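Side-chain contacts in beta-catenin homolog sys-1 (Caenorhabditis elegans, PDB 3C2G), which regulates transcription in the Wnt asymmetry pathway, activating or repressing target genes together with transcription factors such as POP-1: residues H373-K378 with C395-N400; C401-N406 with L457-S462. One frame throughout, in Å; residues are numbered along the deposited sequence.

Overall arrangement
Helix 388-409 takes part in both contacts, which lie side by side with centres 9 Å apart. Contact 1 packs it against helix 368-377, which precedes it in the chain; contact 2, against helix 457-472, about fifty residues further on. The first is a small, wholly apolar core contact made by four isoleucines. The second buries roughly half as much surface and is mixed, with a buried leucine pair and, at the more open edge by the bound peptide, an arginine and a partly exposed glutamate near each other but beyond salt-bridge distance. The two are joined directly: Cys-401 packs on Ile-375 and Ile-376, while Cys-395 and Ile-398 touch Leu-460, making one continuous apolar interior.

Contact 1: H373-K378 with C395-N400; sequences HTIISK and CEIICN
Two buried isoleucine pairs make this a purely apolar helix-helix contact in the interior of the superhelix, where helix 368-377 packs on helix 388-409. The helices run in broadly opposite directions and come very near, with 5.6 Å between CA of Ile-376 and CA of Ile-398. Ile-375 meets Ile-397 methyl to methyl, CG2 to CG2 at 3.8 Å, the two side chains crossing at about a right angle. In both, chi1 (-68° and -70°) sets CG1 beside the backbone N, and CG2, the methyl branching from CB, is left anti to N and facing the partner. Next along both helices, CG1 of Ile-376 lies 4.2 Å from CG2 of Ile-398. Isoleucine suits these places because its branch at CB supplies packing surface close to the backbone, where the helices are near each other. Ile-342 of helix 339-352 touches both Ile-375 and Ile-397, while Phe-434 and Ile-439 pack on Ile-376 and Leu-460 of helix 457-472 on Ile-398. Such close packing of antiparallel helices around aliphatic side chains is typical of the armadillo-repeat core of beta-catenins.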
loop_
_atom_site.group_PDB
_atom_site.type_symbol
_atom_site.label_atom_id
_atom_site.label_comp_id
_atom_site.label_asym_id
_atom_site.label_seq_id
_atom_site.Cartn_x
_atom_site.Cartn_y
_atom_site.Cartn_z
ATOM N N HIS A 373 21.682 -10.266 -1.452
ATOM C CA HIS A 373 22.117 -11.651 -1.398
ATOM C C HIS A 373 21.766 -12.280 -0.052
ATOM O O HIS A 373 21.311 -13.416 0.011
ATOM C CB HIS A 373 23.626 -11.753 -1.681
ATOM C CG HIS A 373 24.147 -13.151 -1.645
ATOM N ND1 HIS A 373 24.552 -13.768 -0.476
ATOM C CD2 HIS A 373 24.305 -14.067 -2.629
ATOM C CE1 HIS A 373 24.940 -15.000 -0.748
ATOM N NE2 HIS A 373 24.806 -15.206 -2.047
ATOM N N THR A 374 21.984 -11.534 1.018
ATOM C CA THR A 374 21.681 -11.991 2.360
ATOM C C THR A 374 20.169 -12.178 2.584
ATOM O O THR A 374 19.750 -13.144 3.209
ATOM C CB THR A 374 22.258 -11.001 3.392
ATOM O OG1 THR A 374 23.655 -10.820 3.135
ATOM C CG2 THR A 374 22.059 -11.488 4.831
ATOM N N ILE A 375 19.354 -11.268 2.057
ATOM C CA ILE A 375 17.907 -11.357 2.259
ATOM C C ILE A 375 17.318 -12.557 1.544
ATOM O O ILE A 375 16.519 -13.284 2.115
ATOM C CB ILE A 375 17.180 -10.060 1.853
ATOM C CG1 ILE A 375 17.545 -8.947 2.811
ATOM C CG2 ILE A 375 15.689 -10.243 1.897
ATOM C CD1 ILE A 375 17.564 -7.613 2.132
ATOM N N ILE A 376 17.721 -12.774 0.302
ATOM C CA ILE A 376 17.242 -13.928 -0.446
ATOM C C ILE A 376 17.650 -15.243 0.246
ATOM O O ILE A 376 16.823 -16.139 0.396
ATOM C CB ILE A 376 17.729 -13.876 -1.903
ATOM C CG1 ILE A 376 17.055 -12.714 -2.628
ATOM C CG2 ILE A 376 17.427 -15.177 -2.632
ATOM C CD1 ILE A 376 17.769 -12.279 -3.867
ATOM N N SER A 377 18.904 -15.316 0.704
ATOM C CA SER A 377 19.497 -16.532 1.298
ATOM C C SER A 377 18.893 -17.009 2.611
ATOM O O SER A 377 19.028 -18.183 2.956
ATOM C CB SER A 377 20.996 -16.341 1.530
ATOM O OG SER A 377 21.665 -16.177 0.305
ATOM N N LYS A 378 18.262 -16.102 3.348
ATOM C CA LYS A 378 17.778 -16.413 4.690
ATOM C C LYS A 378 16.493 -17.247 4.693
ATOM O O LYS A 378 16.159 -17.853 5.704
ATOM C CB LYS A 378 17.593 -15.128 5.511
ATOM C CG LYS A 378 16.343 -14.341 5.145
ATOM C CD LYS A 378 16.421 -12.886 5.590
ATOM C CE LYS A 378 15.634 -12.639 6.871
ATOM N NZ LYS A 378 15.785 -11.220 7.286
ATOM N N CYS A 395 7.787 -14.687 -1.215
ATOM C CA CYS A 395 7.791 -14.703 -2.642
ATOM C C CYS A 395 7.911 -13.283 -3.204
ATOM O O CYS A 395 8.747 -13.027 -4.061
ATOM C CB CYS A 395 6.507 -15.387 -3.098
ATOM S SG CYS A 395 6.313 -15.571 -4.844
ATOM N N GLU A 396 7.087 -12.370 -2.704
ATOM C CA GLU A 396 7.169 -10.952 -3.037
ATOM C C GLU A 396 8.478 -10.298 -2.563
ATOM O O GLU A 396 8.979 -9.362 -3.192
ATOM C CB GLU A 396 5.965 -10.221 -2.437
ATOM C CG GLU A 396 4.612 -10.505 -3.132
ATOM C CD GLU A 396 3.404 -10.104 -2.278
ATOM O OE1 GLU A 396 3.477 -10.213 -1.032
ATOM O OE2 GLU A 396 2.372 -9.697 -2.855
ATOM N N ILE A 397 9.033 -10.784 -1.460
ATOM C CA ILE A 397 10.314 -10.279 -0.964
ATOM C C ILE A 397 11.483 -10.610 -1.917
ATOM O O ILE A 397 12.237 -9.718 -2.324
ATOM C CB ILE A 397 10.614 -10.771 0.474
ATOM C CG1 ILE A 397 9.655 -10.092 1.468
ATOM C CG2 ILE A 397 12.070 -10.483 0.839
ATOM C CD1 ILE A 397 9.786 -10.549 2.892
ATOM N N ILE A 398 11.621 -11.887 -2.267
ATOM C CA ILE A 398 12.647 -12.321 -3.206
ATOM C C ILE A 398 12.464 -11.602 -4.534
ATOM O O ILE A 398 13.430 -11.180 -5.167
ATOM C CB ILE A 398 12.607 -13.840 -3.420
ATOM C CG1 ILE A 398 12.901 -14.555 -2.105
ATOM C CG2 ILE A 398 13.629 -14.271 -4.496
ATOM C CD1 ILE A 398 12.533 -16.023 -2.141
ATOM N N CYS A 399 11.209 -11.444 -4.936
ATOM C CA CYS A 399 10.905 -10.745 -6.164
ATOM C C CYS A 399 11.382 -9.292 -6.125
ATOM O O CYS A 399 11.963 -8.819 -7.096
ATOM C CB CYS A 399 9.426 -10.820 -6.466
ATOM S SG CYS A 399 9.075 -10.270 -8.130
ATOM N N ASN A 400 11.150 -8.600 -5.004
ATOM C CA ASN A 400 11.696 -7.260 -4.794
ATOM C C ASN A 400 13.214 -7.206 -4.893
ATOM O O ASN A 400 13.760 -6.290 -5.500
ATOM C CB ASN A 400 11.310 -6.717 -3.413
ATOM C CG ASN A 400 9.836 -6.366 -3.298
ATOM O OD1 ASN A 400 9.160 -6.101 -4.292
ATOM N ND2 ASN A 400 9.343 -6.338 -2.071
#

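Contact 2: C401-N406 with L457-S462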
loop_
_atom_site.group_PDB
_atom_site.type_symbol
_atom_site.label_atom_id
_atom_site.label_comp_id
_atom_site.label_asym_id
_atom_site.label_seq_id
_atom_site.Cartn_x
_atom_site.Cartn_y
_atom_site.Cartn_z
ATOM N N CYS A 401 13.893 -8.154 -4.264
ATOM C CA CYS A 401 15.356 -8.146 -4.249
ATOM C C CYS A 401 15.952 -8.303 -5.650
ATOM O O CYS A 401 16.814 -7.527 -6.045
ATOM C CB CYS A 401 15.900 -9.201 -3.296
ATOM S SG CYS A 401 15.590 -8.863 -1.531
ATOM N N LEU A 402 15.440 -9.264 -6.412
ATOM C CA LEU A 402 15.902 -9.520 -7.767
ATOM C C LEU A 402 15.572 -8.386 -8.720
ATOM O O LEU A 402 16.337 -8.107 -9.655
ATOM C CB LEU A 402 15.324 -10.826 -8.296
ATOM C CG LEU A 402 15.684 -12.099 -7.538
ATOM C CD1 LEU A 402 14.840 -13.207 -8.090
ATOM C CD2 LEU A 402 17.180 -12.470 -7.617
ATOM N N ARG A 403 14.444 -7.723 -8.499
ATOM C CA ARG A 403 14.116 -6.537 -9.298
ATOM C C ARG A 403 15.122 -5.406 -8.997
ATOM O O ARG A 403 15.530 -4.665 -9.884
ATOM C CB ARG A 403 12.673 -6.095 -9.038
ATOM C CG ARG A 403 11.952 -5.570 -10.269
ATOM C CD ARG A 403 10.455 -5.224 -10.020
ATOM N NE ARG A 403 10.238 -4.593 -8.720
ATOM C CZ ARG A 403 9.603 -5.177 -7.709
ATOM N NH1 ARG A 403 9.090 -6.401 -7.864
ATOM N NH2 ARG A 403 9.487 -4.536 -6.542
ATOM N N THR A 404 15.551 -5.295 -7.749
ATOM C CA THR A 404 16.572 -4.322 -7.414
ATOM C C THR A 404 17.896 -4.697 -8.076
ATOM O O THR A 404 18.572 -3.827 -8.629
ATOM C CB THR A 404 16.768 -4.205 -5.901
ATOM O OG1 THR A 404 15.497 -3.988 -5.289
ATOM C CG2 THR A 404 17.724 -3.059 -5.565
ATOM N N LEU A 405 18.248 -5.983 -8.025
ATOM C CA LEU A 405 19.453 -6.480 -8.678
ATOM C C LEU A 405 19.470 -6.103 -10.146
ATOM O O LEU A 405 20.468 -5.602 -10.641
ATOM C CB LEU A 405 19.604 -8.004 -8.530
ATOM C CG LEU A 405 20.863 -8.664 -9.152
ATOM C CD1 LEU A 405 22.132 -8.095 -8.559
ATOM C CD2 LEU A 405 20.858 -10.196 -9.010
ATOM N N ASN A 406 18.349 -6.323 -10.817
ATOM C CA ASN A 406 18.230 -6.109 -12.249
ATOM C C ASN A 406 18.377 -4.648 -12.640
ATOM O O ASN A 406 18.962 -4.340 -13.678
ATOM C CB ASN A 406 16.913 -6.689 -12.770
ATOM C CG ASN A 406 16.828 -8.214 -12.604
ATOM O OD1 ASN A 406 17.809 -8.879 -12.252
ATOM N ND2 ASN A 406 15.646 -8.769 -12.865
ATOM N N LEU A 457 3.875 -16.003 -7.440
ATOM C CA LEU A 457 4.787 -16.942 -8.092
ATOM C C LEU A 457 5.102 -16.637 -9.566
ATOM O O LEU A 457 6.259 -16.737 -9.995
ATOM C CB LEU A 457 4.272 -18.375 -7.938
ATOM C CG LEU A 457 5.253 -19.521 -8.168
ATOM C CD1 LEU A 457 6.509 -19.384 -7.314
ATOM C CD2 LEU A 457 4.561 -20.846 -7.880
ATOM N N LEU A 458 4.083 -16.260 -10.328
ATOM C CA LEU A 458 4.259 -15.988 -11.747
ATOM C C LEU A 458 5.252 -14.855 -11.997
ATOM O O LEU A 458 6.139 -14.971 -12.848
ATOM C CB LEU A 458 2.915 -15.665 -12.396
ATOM C CG LEU A 458 2.920 -15.230 -13.863
ATOM C CD1 LEU A 458 3.598 -16.289 -14.777
ATOM C CD2 LEU A 458 1.506 -14.919 -14.332
ATOM N N GLU A 459 5.091 -13.773 -11.244
ATOM C CA GLU A 459 5.899 -12.583 -11.402
ATOM C C GLU A 459 7.304 -12.848 -10.886
ATOM O O GLU A 459 8.267 -12.292 -11.412
ATOM C CB GLU A 459 5.259 -11.405 -10.662
ATOM C CG GLU A 459 5.907 -10.045 -10.957
ATOM C CD GLU A 459 5.207 -8.862 -10.294
ATOM O OE1 GLU A 459 3.963 -8.897 -10.117
ATOM O OE2 GLU A 459 5.917 -7.881 -9.966
ATOM N N LEU A 460 7.414 -13.700 -9.868
ATOM C CA LEU A 460 8.703 -14.126 -9.354
ATOM C C LEU A 460 9.515 -14.917 -10.393
ATOM O O LEU A 460 10.701 -14.679 -10.563
ATOM C CB LEU A 460 8.544 -14.963 -8.084
ATOM C CG LEU A 460 9.855 -15.544 -7.523
ATOM C CD1 LEU A 460 10.864 -14.448 -7.150
ATOM C CD2 LEU A 460 9.607 -16.445 -6.338
ATOM N N ARG A 461 8.875 -15.861 -11.069
ATOM C CA ARG A 461 9.562 -16.727 -12.027
ATOM C C ARG A 461 9.965 -15.945 -13.262
ATOM O O ARG A 461 11.010 -16.179 -13.842
ATOM C CB ARG A 461 8.690 -17.934 -12.391
ATOM C CG ARG A 461 8.460 -18.834 -11.201
ATOM C CD ARG A 461 7.615 -20.052 -11.484
ATOM N NE ARG A 461 7.852 -21.001 -10.403
ATOM C CZ ARG A 461 7.228 -22.162 -10.243
ATOM N NH1 ARG A 461 6.283 -22.549 -11.095
ATOM N NH2 ARG A 461 7.556 -22.933 -9.215
ATOM N N SER A 462 9.143 -14.987 -13.641
ATOM C CA SER A 462 9.481 -14.121 -14.741
ATOM C C SER A 462 10.712 -13.276 -14.397
ATOM O O SER A 462 11.605 -13.113 -15.230
ATOM C CB SER A 462 8.287 -13.232 -15.069
ATOM O OG SER A 462 8.534 -12.472 -16.228
#
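Leu-402 points at helix 457-472 and brings its CD1 to 4.3 Å from CD1 of Leu-460, methyl against methyl, in an apolar patch that Ile-464 continues beside Leu-402 and Leu-382 beside Leu-460. The backbones stand well apart here, 8.7 Å between CA of Leu-402 and CA of Leu-460, and leucine, branched one carbon further out than isoleucine, suits the wider gap. With chi1 at 176°, CG of Leu-460 lies opposite its own backbone N, which carries its methyls over to the neighbouring helix.

Arg-403 turns to the polar side. Its chain bends at chi3 (39°), and its NH1 lies 4.1 Å from OE2 of Glu-459, too far for a salt bridge. The guanidinium and carboxylate planes are 55° apart and the oxygen sits well out of the guanidinium plane, so no N-H is aimed at it and the attraction is one of charge alone. The firmer partners of Arg-403 are Asn-400 OD1 and Ser-350 OG, both bonded to NH2, which position the group. The bound peptide, outside both segments, supplies the basic side chain that does pair with Glu-459 OE2 in a salt bridge, and Arg-403 packs on a basic side chain there as well. Roughly parallel helices laid side by side beneath a peptide form the ligand groove of an armadillo superhelix; here the acid, extended beyond CG, would probably help offset the positive charge gathered around it.

Asn-406, one turn beyond Leu-402, bonds its N to Leu-402 O at 2.9 Å, and its side-chain OD1 accepts from the hydroxyl of Ser-467, tying helix 388-409 to a later turn of helix 457-472.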